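Local coordinates for protein angiotensin-converting enzyme (Anopheles gambiae, PDB 6S1Y) that probably acts as a zinc-dependent dipeptidyl carboxypeptidase that cleaves dipeptides from the C-terminal ends of small peptides, at residues E141-H146 / G250-Q255; E151-W156 / P471-T476; I260-T265 / F421-V426. All blocks are in the same frame, centred on the assembly; numbering follows the deposited sequence.

Interaction 1. Residues E141-H146 / G250-Q255; sequences EIFANH and GNLWAQ. With KSN ((2~{S})-2-[[(4~{S})-4-azanyl-5-oxidanyl-5-oxidanylidene-pentanoyl]amino]pentanedioic acid), chain H.
Leu252 lies over one face of the Phe143 ring, the two side chains crossing at about a right angle. Its CG stands 4.0 Å from the centroid of that ring and 21° off the ring normal, a CH-pi contact displaced toward the rim. Leu252 CD2 continues over CE1 and CZ of Phe143, 3.4 Å from CE1. Tyr155 of helix 149-163 packs on Phe143, and Trp159 on Leu252. Close to the end of helix 135-145, Phe143 O meets Gly250 CA in a C-H...O contact of 3.3 Å, while a water accepts from Gly250 N at 2.8 Å and returns a weak bond to the same carbonyl. The loop then folds into an Asx turn within a type I beta turn, Asn251 to Ala254. Asn251 OD1 takes Trp253 N at 2.9 Å and Gln255 N at 3.2 Å, the two donors arriving from opposite faces of the amide plane. The turn leads into Gln255, which lines the KSN pocket, and the contact thus joins helix 135-145 to a pocket loop. With CG between its backbone N and carbonyl carbon (chi1 68°), Gln255 gives a fairly straight bond (162°) from NE2 to carboxylate O19 of KSN at 3.0 Å.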
loop_
_atom_site.group_PDB
_atom_site.type_symbol
_atom_site.label_atom_id
_atom_site.label_comp_id
_atom_site.label_asym_id
_atom_site.label_seq_id
_atom_site.Cartn_x
_atom_site.Cartn_y
_atom_site.Cartn_z
ATOM N N GLU A 141 -15.830 -3.543 8.979
ATOM C CA GLU A 141 -16.073 -3.218 10.379
ATOM C C GLU A 141 -16.501 -4.446 11.156
ATOM O O GLU A 141 -16.209 -4.553 12.350
ATOM C CB GLU A 141 -17.111 -2.072 10.483
ATOM C CG GLU A 141 -16.430 -0.681 10.262
ATOM C CD GLU A 141 -17.383 0.523 10.104
ATOM O OE1 GLU A 141 -16.892 1.587 9.658
ATOM O OE2 GLU A 141 -18.597 0.420 10.423
ATOM N N ILE A 142 -17.160 -5.393 10.507
ATOM C CA ILE A 142 -17.404 -6.687 11.134
ATOM C C ILE A 142 -16.086 -7.351 11.505
ATOM O O ILE A 142 -15.887 -7.789 12.646
ATOM C CB ILE A 142 -18.243 -7.571 10.193
ATOM C CG1 ILE A 142 -19.621 -6.922 9.995
ATOM C CG2 ILE A 142 -18.375 -8.993 10.730
ATOM C CD1 ILE A 142 -20.392 -7.491 8.839
ATOM N N PHE A 143 -15.163 -7.455 10.543
ATOM C CA PHE A 143 -13.877 -8.068 10.854
ATOM C C PHE A 143 -13.125 -7.255 11.906
ATOM O O PHE A 143 -12.505 -7.822 12.812
ATOM C CB PHE A 143 -13.061 -8.248 9.572
ATOM C CG PHE A 143 -13.353 -9.557 8.874
ATOM C CD1 PHE A 143 -14.383 -9.660 7.952
ATOM C CD2 PHE A 143 -12.629 -10.691 9.193
ATOM C CE1 PHE A 143 -14.677 -10.868 7.339
ATOM C CE2 PHE A 143 -12.915 -11.909 8.596
ATOM C CZ PHE A 143 -13.957 -11.996 7.661
ATOM N N ALA A 144 -13.224 -5.928 11.853
ATOM C CA ALA A 144 -12.454 -5.119 12.797
ATOM C C ALA A 144 -12.942 -5.324 14.236
ATOM O O ALA A 144 -12.123 -5.472 15.156
ATOM C CB ALA A 144 -12.505 -3.646 12.406
ATOM N N ASN A 145 -14.250 -5.420 14.443
ATOM C CA ASN A 145 -14.815 -5.294 15.775
ATOM C C ASN A 145 -15.559 -6.512 16.305
ATOM O O ASN A 145 -15.804 -6.561 17.512
ATOM C CB ASN A 145 -15.801 -4.108 15.829
ATOM C CG ASN A 145 -15.181 -2.805 15.351
ATOM O OD1 ASN A 145 -15.727 -2.140 14.486
ATOM N ND2 ASN A 145 -14.044 -2.438 15.918
ATOM N N HIS A 146 -15.961 -7.464 15.461
ATOM C CA HIS A 146 -16.745 -8.597 15.926
ATOM C C HIS A 146 -15.836 -9.766 16.277
ATOM O O HIS A 146 -14.997 -10.165 15.467
ATOM C CB HIS A 146 -17.744 -9.076 14.873
ATOM C CG HIS A 146 -18.851 -8.114 14.591
ATOM N ND1 HIS A 146 -20.098 -8.529 14.173
ATOM C CD2 HIS A 146 -18.898 -6.761 14.630
ATOM C CE1 HIS A 146 -20.868 -7.474 13.985
ATOM N NE2 HIS A 146 -20.167 -6.389 14.259
ATOM N N GLY A 250 -8.703 -9.655 12.409
ATOM C CA GLY A 250 -9.298 -8.338 12.343
ATOM C C GLY A 250 -9.323 -7.716 10.974
ATOM O O GLY A 250 -9.707 -6.554 10.852
ATOM N N ASN A 251 -8.982 -8.492 9.939
ATOM C CA ASN A 251 -8.699 -7.976 8.602
ATOM C C ASN A 251 -8.858 -9.133 7.616
ATOM O O ASN A 251 -8.342 -10.218 7.864
ATOM C CB ASN A 251 -7.282 -7.393 8.558
ATOM C CG ASN A 251 -6.877 -6.958 7.178
ATOM O OD1 ASN A 251 -6.510 -7.785 6.334
ATOM N ND2 ASN A 251 -6.929 -5.649 6.924
ATOM N N LEU A 252 -9.579 -8.902 6.510
ATOM C CA LEU A 252 -9.942 -9.989 5.610
ATOM C C LEU A 252 -8.725 -10.690 5.007
ATOM O O LEU A 252 -8.806 -11.872 4.647
ATOM C CB LEU A 252 -10.819 -9.468 4.471
ATOM C CG LEU A 252 -12.330 -9.640 4.609
ATOM C CD1 LEU A 252 -13.036 -8.938 3.477
ATOM C CD2 LEU A 252 -12.687 -11.115 4.622
ATOM N N TRP A 253 -7.609 -9.989 4.852
ATOM C CA TRP A 253 -6.399 -10.549 4.291
ATOM C C TRP A 253 -5.335 -10.828 5.345
ATOM O O TRP A 253 -4.263 -11.331 5.011
ATOM C CB TRP A 253 -5.872 -9.591 3.222
ATOM C CG TRP A 253 -6.978 -9.187 2.298
ATOM C CD1 TRP A 253 -7.377 -9.842 1.179
ATOM C CD2 TRP A 253 -7.848 -8.052 2.438
ATOM N NE1 TRP A 253 -8.434 -9.186 0.593
ATOM C CE2 TRP A 253 -8.755 -8.091 1.361
ATOM C CE3 TRP A 253 -7.934 -6.996 3.360
ATOM C CZ2 TRP A 253 -9.720 -7.114 1.168
ATOM C CZ3 TRP A 253 -8.918 -6.030 3.180
ATOM C CH2 TRP A 253 -9.797 -6.093 2.085
ATOM N N ALA A 254 -5.613 -10.512 6.611
ATOM C CA ALA A 254 -4.642 -10.632 7.705
ATOM C C ALA A 254 -3.377 -9.846 7.421
ATOM O O ALA A 254 -2.288 -10.227 7.875
ATOM C CB ALA A 254 -4.298 -12.097 7.980
ATOM N N GLN A 255 -3.495 -8.748 6.671
ATOM C CA GLN A 255 -2.297 -8.009 6.290
ATOM C C GLN A 255 -1.805 -7.096 7.404
ATOM O O GLN A 255 -0.611 -6.817 7.491
ATOM C CB GLN A 255 -2.564 -7.199 5.022
ATOM C CG GLN A 255 -3.531 -6.042 5.169
ATOM C CD GLN A 255 -3.843 -5.418 3.813
ATOM O OE1 GLN A 255 -4.355 -6.104 2.916
ATOM N NE2 GLN A 255 -3.462 -4.158 3.621
HETATM C C10 KSN H . -4.217 2.665 -6.584
HETATM C C13 KSN H . -2.714 3.447 -2.255
HETATM C C17 KSN H . -3.653 -1.864 1.445
HETATM C C02 KSN H . -2.792 -0.648 1.806
HETATM C C03 KSN H . -2.725 0.462 0.748
HETATM C C04 KSN H . -3.841 0.504 -0.282
HETATM C C05 KSN H . -4.676 1.812 -0.305
HETATM C C07 KSN H . -3.880 2.512 -2.661
HETATM C C08 KSN H . -4.507 2.864 -4.003
HETATM C C09 KSN H . -3.557 2.627 -5.192
HETATM N N01 KSN H . -1.415 -1.067 2.093
HETATM N N06 KSN H . -4.716 2.708 -1.469
HETATM O O11 KSN H . -5.475 2.519 -6.686
HETATM O O12 KSN H . -3.518 2.828 -7.644
HETATM O O14 KSN H . -2.994 4.524 -1.659
HETATM O O15 KSN H . -1.522 3.151 -2.462
HETATM O O16 KSN H . -5.371 2.072 0.632
HETATM O O18 KSN H . -4.884 -1.812 1.713
HETATM O O19 KSN H . -3.213 -2.915 0.906
HETATM O O HOH W 1 -11.223 -10.873 12.727
#

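Interaction 2. Residues E151-W156 / P471-T476; sequences ELKYYW and PPVVRT
Lys153 and Pro472 bring the two backbones nearest, their CA atoms 6.3 Å apart, where the loop leading into strand 475-476 passes beside helix 149-163. This is helix-to-loop packing in a mainly helical fold, built on a proline-aromatic CH-pi contact. Pro472 puts its CD-CG edge on one face of the Trp156 indole: CD stands over the six-membered ring, 3.5 Å from its centroid and 13° off the normal, and CG lies 3.7 Å from Trp156 CD2. Trp156 has CG anti to its backbone N (chi1 -171°), which sets CG on the side of the prolines. Pro471 comes in obliquely with CB 3.7 Å from Trp156 CH2. The indole also stacks on Tyr160 and touches Trp460 of helix 455-467. One helix turn earlier, Lys153 crosses Val473 at a slant, CD to CG1 3.6 Å, and the chain bends at chi3 before NZ reaches its salt-bridge partner Glu150. Arg475 is engaged with Asp481 through NH2 and with Asn161 through NH1, and its backbone bonds to Lys601 and Val603 join strand 475-476 to strand 602-603. Its guanidinium stands nearly perpendicular to the indole, planes 89° apart: NE lies at the indole edge, near the ring plane, 3.9 Å from Trp156 CZ3, and that same carbon sits over one face of the guanidinium.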
loop_
_atom_site.group_PDB
_atom_site.type_symbol
_atom_site.label_atom_id
_atom_site.label_comp_id
_atom_site.label_asym_id
_atom_site.label_seq_id
_atom_site.Cartn_x
_atom_site.Cartn_y
_atom_site.Cartn_z
ATOM N N GLU A 151 -19.310 -16.273 12.713
ATOM C CA GLU A 151 -19.732 -15.150 11.883
ATOM C C GLU A 151 -18.579 -14.683 10.999
ATOM O O GLU A 151 -18.741 -14.499 9.783
ATOM C CB GLU A 151 -20.233 -14.013 12.777
ATOM C CG GLU A 151 -20.597 -12.733 12.036
ATOM C CD GLU A 151 -20.960 -11.564 12.966
ATOM O OE1 GLU A 151 -20.926 -11.726 14.205
ATOM O OE2 GLU A 151 -21.259 -10.472 12.447
ATOM N N LEU A 152 -17.398 -14.512 11.591
ATOM C CA LEU A 152 -16.223 -14.153 10.807
ATOM C C LEU A 152 -15.963 -15.170 9.701
ATOM O O LEU A 152 -15.664 -14.797 8.563
ATOM C CB LEU A 152 -15.018 -14.039 11.736
ATOM C CG LEU A 152 -15.147 -12.885 12.730
ATOM C CD1 LEU A 152 -14.153 -13.095 13.851
ATOM C CD2 LEU A 152 -14.900 -11.577 12.046
ATOM N N LYS A 153 -16.099 -16.458 10.005
ATOM C CA LYS A 153 -15.843 -17.474 8.990
ATOM C C LYS A 153 -16.843 -17.378 7.837
ATOM O O LYS A 153 -16.457 -17.441 6.659
ATOM C CB LYS A 153 -15.874 -18.857 9.636
ATOM C CG LYS A 153 -15.954 -19.981 8.652
ATOM C CD LYS A 153 -15.530 -21.288 9.287
ATOM C CE LYS A 153 -16.527 -21.779 10.297
ATOM N NZ LYS A 153 -15.855 -22.770 11.207
ATOM N N TYR A 154 -18.125 -17.185 8.151
ATOM C CA TYR A 154 -19.134 -17.001 7.110
ATOM C C TYR A 154 -18.756 -15.856 6.177
ATOM O O TYR A 154 -18.732 -16.016 4.953
ATOM C CB TYR A 154 -20.514 -16.751 7.747
ATOM C CG TYR A 154 -21.561 -16.167 6.799
ATOM C CD1 TYR A 154 -22.303 -16.986 5.967
ATOM C CD2 TYR A 154 -21.799 -14.796 6.751
ATOM C CE1 TYR A 154 -23.250 -16.460 5.106
ATOM C CE2 TYR A 154 -22.743 -14.263 5.898
ATOM C CZ TYR A 154 -23.475 -15.105 5.077
ATOM O OH TYR A 154 -24.422 -14.576 4.211
ATOM N N TYR A 155 -18.419 -14.693 6.731
ATOM C CA TYR A 155 -18.128 -13.570 5.851
ATOM C C TYR A 155 -16.833 -13.784 5.090
ATOM O O TYR A 155 -16.697 -13.341 3.949
ATOM C CB TYR A 155 -18.076 -12.260 6.628
ATOM C CG TYR A 155 -19.446 -11.755 7.063
ATOM C CD1 TYR A 155 -20.394 -11.302 6.133
ATOM C CD2 TYR A 155 -19.789 -11.726 8.412
ATOM C CE1 TYR A 155 -21.639 -10.843 6.544
ATOM C CE2 TYR A 155 -21.024 -11.286 8.821
ATOM C CZ TYR A 155 -21.945 -10.837 7.896
ATOM O OH TYR A 155 -23.166 -10.394 8.352
ATOM N N TRP A 156 -15.840 -14.410 5.721
ATOM C CA TRP A 156 -14.601 -14.716 5.002
ATOM C C TRP A 156 -14.905 -15.578 3.783
ATOM O O TRP A 156 -14.501 -15.253 2.660
ATOM C CB TRP A 156 -13.613 -15.403 5.940
ATOM C CG TRP A 156 -12.235 -15.571 5.390
ATOM C CD1 TRP A 156 -11.123 -14.860 5.736
ATOM C CD2 TRP A 156 -11.810 -16.523 4.411
ATOM N NE1 TRP A 156 -10.019 -15.316 5.028
ATOM C CE2 TRP A 156 -10.419 -16.333 4.210
ATOM C CE3 TRP A 156 -12.465 -17.525 3.678
ATOM C CZ2 TRP A 156 -9.683 -17.085 3.293
ATOM C CZ3 TRP A 156 -11.725 -18.281 2.760
ATOM C CH2 TRP A 156 -10.351 -18.059 2.586
ATOM N N PRO A 471 -6.397 -19.986 5.766
ATOM C CA PRO A 471 -7.845 -19.857 5.673
ATOM C C PRO A 471 -8.558 -20.551 6.817
ATOM O O PRO A 471 -8.050 -21.523 7.395
ATOM C CB PRO A 471 -8.175 -20.544 4.335
ATOM C CG PRO A 471 -6.918 -20.496 3.539
ATOM C CD PRO A 471 -5.813 -20.580 4.546
ATOM N N PRO A 472 -9.787 -20.115 7.124
ATOM C CA PRO A 472 -10.573 -20.756 8.180
ATOM C C PRO A 472 -11.240 -22.060 7.763
ATOM O O PRO A 472 -11.798 -22.756 8.623
ATOM C CB PRO A 472 -11.631 -19.693 8.481
ATOM C CG PRO A 472 -11.889 -19.113 7.105
ATOM C CD PRO A 472 -10.534 -19.029 6.465
ATOM N N VAL A 473 -11.261 -22.380 6.472
ATOM C CA VAL A 473 -11.863 -23.599 5.950
ATOM C C VAL A 473 -10.898 -24.155 4.913
ATOM O O VAL A 473 -10.014 -23.452 4.415
ATOM C CB VAL A 473 -13.235 -23.360 5.296
ATOM C CG1 VAL A 473 -14.257 -22.845 6.311
ATOM C CG2 VAL A 473 -13.075 -22.395 4.122
ATOM N N VAL A 474 -11.113 -25.413 4.541
ATOM C CA VAL A 474 -10.304 -26.025 3.502
ATOM C C VAL A 474 -10.621 -25.384 2.161
ATOM O O VAL A 474 -11.792 -25.229 1.802
ATOM C CB VAL A 474 -10.552 -27.542 3.472
ATOM C CG1 VAL A 474 -9.843 -28.185 2.294
ATOM C CG2 VAL A 474 -10.098 -28.167 4.789
ATOM N N ARG A 475 -9.580 -24.990 1.428
ATOM C CA ARG A 475 -9.692 -24.513 0.052
ATOM C C ARG A 475 -9.143 -25.571 -0.909
ATOM O O ARG A 475 -8.391 -26.469 -0.511
ATOM C CB ARG A 475 -8.940 -23.181 -0.150
ATOM C CG ARG A 475 -9.264 -22.076 0.888
ATOM C CD ARG A 475 -10.717 -21.629 0.868
ATOM N NE ARG A 475 -11.009 -20.715 -0.225
ATOM C CZ ARG A 475 -12.231 -20.398 -0.623
ATOM N NH1 ARG A 475 -13.279 -20.965 -0.033
ATOM N NH2 ARG A 475 -12.411 -19.534 -1.620
ATOM N N THR A 476 -9.499 -25.439 -2.190
ATOM C CA THR A 476 -9.052 -26.363 -3.230
ATOM C C THR A 476 -8.649 -25.569 -4.467
ATOM O O THR A 476 -8.783 -24.335 -4.509
ATOM C CB THR A 476 -10.148 -27.380 -3.599
ATOM O OG1 THR A 476 -11.211 -26.706 -4.290
ATOM C CG2 THR A 476 -10.694 -28.073 -2.343
#

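Interaction 3. Residues I260-T265 / F421-V426; sequences IADFTT and FYRAGV
A type I beta turn from Asp262 to Thr265, in the long loop between strand 244-245 and helix 276-281, lies against helix 414-429, where Tyr422 and Arg423 meet it. Tyr422 has CG anti to its backbone N (chi1 180°), pointing CG at the turn. Its OH donates to Thr264 OG1 at 2.7 Å, with OG1 near the ring plane and the two side chains crossing at about a right angle. Ala261 O also lies at the ring edge, 3.6 Å from Tyr422 CE2, whereas Val426 CG1 covers one face. Thr264 OG1 in turn donates to Ile260 O at 2.7 Å. Nearer the surface, Arg423 NH2 forms a salt bridge with Asp262 OD1; the hydrogen bond within it is weak, 3.0 Å, and the carboxylate and guanidinium planes are turned 80° apart. A water accepts from Arg423 NE at 2.9 Å and donates to Asp262 OD1 at 2.8 Å, a second route between the same groups. Ala261 CB packs over one guanidinium face, 3.7 Å from NH2 of Arg423, and meets Val426 CG2 at 3.8 Å. The buried hydroxyl bonds run one way, Tyr422 to Thr264 to Ile260 O, which fixes the rotation of Thr264; the weak, water-bridged ion pair is consistent with charges that are partly solvated, on the more exposed side of the contact.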
loop_
_atom_site.group_PDB
_atom_site.type_symbol
_atom_site.label_atom_id
_atom_site.label_comp_id
_atom_site.label_asym_id
_atom_site.label_seq_id
_atom_site.Cartn_x
_atom_site.Cartn_y
_atom_site.Cartn_z
ATOM N N ILE A 260 -7.068 -6.177 16.278
ATOM C CA ILE A 260 -7.080 -7.020 17.464
ATOM C C ILE A 260 -5.998 -6.610 18.462
ATOM O O ILE A 260 -5.668 -7.384 19.373
ATOM C CB ILE A 260 -6.985 -8.511 17.107
ATOM C CG1 ILE A 260 -5.774 -8.844 16.241
ATOM C CG2 ILE A 260 -8.258 -8.959 16.374
ATOM C CD1 ILE A 260 -4.463 -8.947 17.010
ATOM N N ALA A 261 -5.449 -5.398 18.336
ATOM C CA ALA A 261 -4.376 -4.985 19.239
ATOM C C ALA A 261 -4.854 -4.927 20.687
ATOM O O ALA A 261 -4.216 -5.485 21.585
ATOM C CB ALA A 261 -3.799 -3.636 18.819
ATOM N N ASP A 262 -5.978 -4.247 20.945
ATOM C CA ASP A 262 -6.447 -4.135 22.321
ATOM C C ASP A 262 -6.919 -5.479 22.846
ATOM O O ASP A 262 -6.649 -5.824 23.997
ATOM C CB ASP A 262 -7.576 -3.102 22.432
ATOM C CG ASP A 262 -7.079 -1.674 22.262
ATOM O OD1 ASP A 262 -5.841 -1.464 22.180
ATOM O OD2 ASP A 262 -7.921 -0.757 22.195
ATOM N N PHE A 263 -7.655 -6.226 22.024
ATOM C CA PHE A 263 -8.114 -7.578 22.352
ATOM C C PHE A 263 -6.982 -8.502 22.808
ATOM O O PHE A 263 -7.217 -9.412 23.604
ATOM C CB PHE A 263 -8.786 -8.133 21.084
ATOM C CG PHE A 263 -9.566 -9.383 21.282
ATOM C CD1 PHE A 263 -10.646 -9.412 22.149
ATOM C CD2 PHE A 263 -9.263 -10.528 20.538
ATOM C CE1 PHE A 263 -11.389 -10.573 22.314
ATOM C CE2 PHE A 263 -10.000 -11.685 20.696
ATOM C CZ PHE A 263 -11.060 -11.714 21.586
ATOM N N THR A 264 -5.753 -8.300 22.320
ATOM C CA THR A 264 -4.655 -9.195 22.651
ATOM C C THR A 264 -3.481 -8.498 23.330
ATOM O O THR A 264 -2.403 -9.080 23.422
ATOM C CB THR A 264 -4.161 -9.910 21.392
ATOM O OG1 THR A 264 -3.679 -8.938 20.448
ATOM C CG2 THR A 264 -5.275 -10.726 20.760
ATOM N N THR A 265 -3.683 -7.300 23.879
ATOM C CA THR A 265 -2.565 -6.486 24.313
ATOM C C THR A 265 -1.955 -7.025 25.603
ATOM O O THR A 265 -2.635 -7.661 26.422
ATOM C CB THR A 265 -3.007 -5.027 24.503
ATOM O OG1 THR A 265 -1.857 -4.168 24.571
ATOM C CG2 THR A 265 -3.837 -4.825 25.784
ATOM N N PHE A 421 4.400 -0.194 21.947
ATOM C CA PHE A 421 5.250 -0.947 21.021
ATOM C C PHE A 421 4.480 -2.103 20.384
ATOM O O PHE A 421 4.658 -2.421 19.199
ATOM C CB PHE A 421 6.480 -1.505 21.754
ATOM C CG PHE A 421 7.353 -0.466 22.416
ATOM C CD1 PHE A 421 7.374 0.856 21.982
ATOM C CD2 PHE A 421 8.155 -0.820 23.490
ATOM C CE1 PHE A 421 8.188 1.822 22.629
ATOM C CE2 PHE A 421 8.977 0.124 24.137
ATOM C CZ PHE A 421 8.998 1.441 23.702
ATOM N N TYR A 422 3.649 -2.776 21.178
ATOM C CA TYR A 422 2.874 -3.903 20.679
ATOM C C TYR A 422 1.927 -3.459 19.582
ATOM O O TYR A 422 1.925 -4.023 18.482
ATOM C CB TYR A 422 2.103 -4.535 21.828
ATOM C CG TYR A 422 1.266 -5.701 21.431
ATOM C CD1 TYR A 422 1.865 -6.936 21.111
ATOM C CD2 TYR A 422 -0.124 -5.599 21.358
ATOM C CE1 TYR A 422 1.098 -8.028 20.737
ATOM C CE2 TYR A 422 -0.905 -6.695 21.005
ATOM C CZ TYR A 422 -0.283 -7.905 20.687
ATOM O OH TYR A 422 -1.025 -8.993 20.322
ATOM N N ARG A 423 1.110 -2.447 19.859
ATOM C CA ARG A 423 0.225 -1.927 18.832
ATOM C C ARG A 423 0.998 -1.627 17.555
ATOM O O ARG A 423 0.577 -2.018 16.458
ATOM C CB ARG A 423 -0.493 -0.667 19.328
ATOM C CG ARG A 423 -1.321 0.006 18.208
ATOM C CD ARG A 423 -2.230 1.114 18.712
ATOM N NE ARG A 423 -3.402 0.554 19.376
ATOM C CZ ARG A 423 -4.491 0.132 18.737
ATOM N NH1 ARG A 423 -4.577 0.230 17.418
ATOM N NH2 ARG A 423 -5.502 -0.379 19.429
ATOM N N ALA A 424 2.141 -0.929 17.672
ATOM C CA ALA A 424 2.897 -0.623 16.461
ATOM C C ALA A 424 3.302 -1.909 15.724
ATOM O O ALA A 424 3.199 -1.987 14.498
ATOM C CB ALA A 424 4.129 0.229 16.791
ATOM N N GLY A 425 3.763 -2.926 16.460
ATOM C CA GLY A 425 4.170 -4.168 15.815
ATOM C C GLY A 425 3.045 -4.836 15.047
ATOM O O GLY A 425 3.237 -5.296 13.910
ATOM N N VAL A 426 1.856 -4.906 15.649
ATOM C CA VAL A 426 0.783 -5.629 14.989
ATOM C C VAL A 426 0.164 -4.791 13.886
ATOM O O VAL A 426 -0.548 -5.325 13.033
ATOM C CB VAL A 426 -0.297 -6.100 15.985
ATOM C CG1 VAL A 426 0.285 -7.137 16.924
ATOM C CG2 VAL A 426 -0.884 -4.947 16.786
HETATM O O HOH W 2 -7.279 -2.762 18.590
HETATM O O HOH W 3 -3.462 0.005 22.217
#

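In the fold
Interactions 1 and 2 lie about 13 Å apart, centre to centre, and meet directly: helices 135-145 and 149-163 follow each other in the chain, with His146 ND1 2.8 Å from Glu151 OE2, a probable hydrogen bond, and Phe143 CZ 3.4 Å from Leu152 O. Interaction 3 lies about 14 Å from interaction 1, centre to centre, touching it where Ile260 CG2 packs 4.0 Å from Gly250 N; one long loop supplies both 250-255 and 260-265. Interactions 2 and 3 do not touch, their nearest atoms being about 8 Å apart. Interaction 1 alone reaches the ligand, through Gln255; the ligand's pocket also includes the zinc-binding His357, His361 and Glu385.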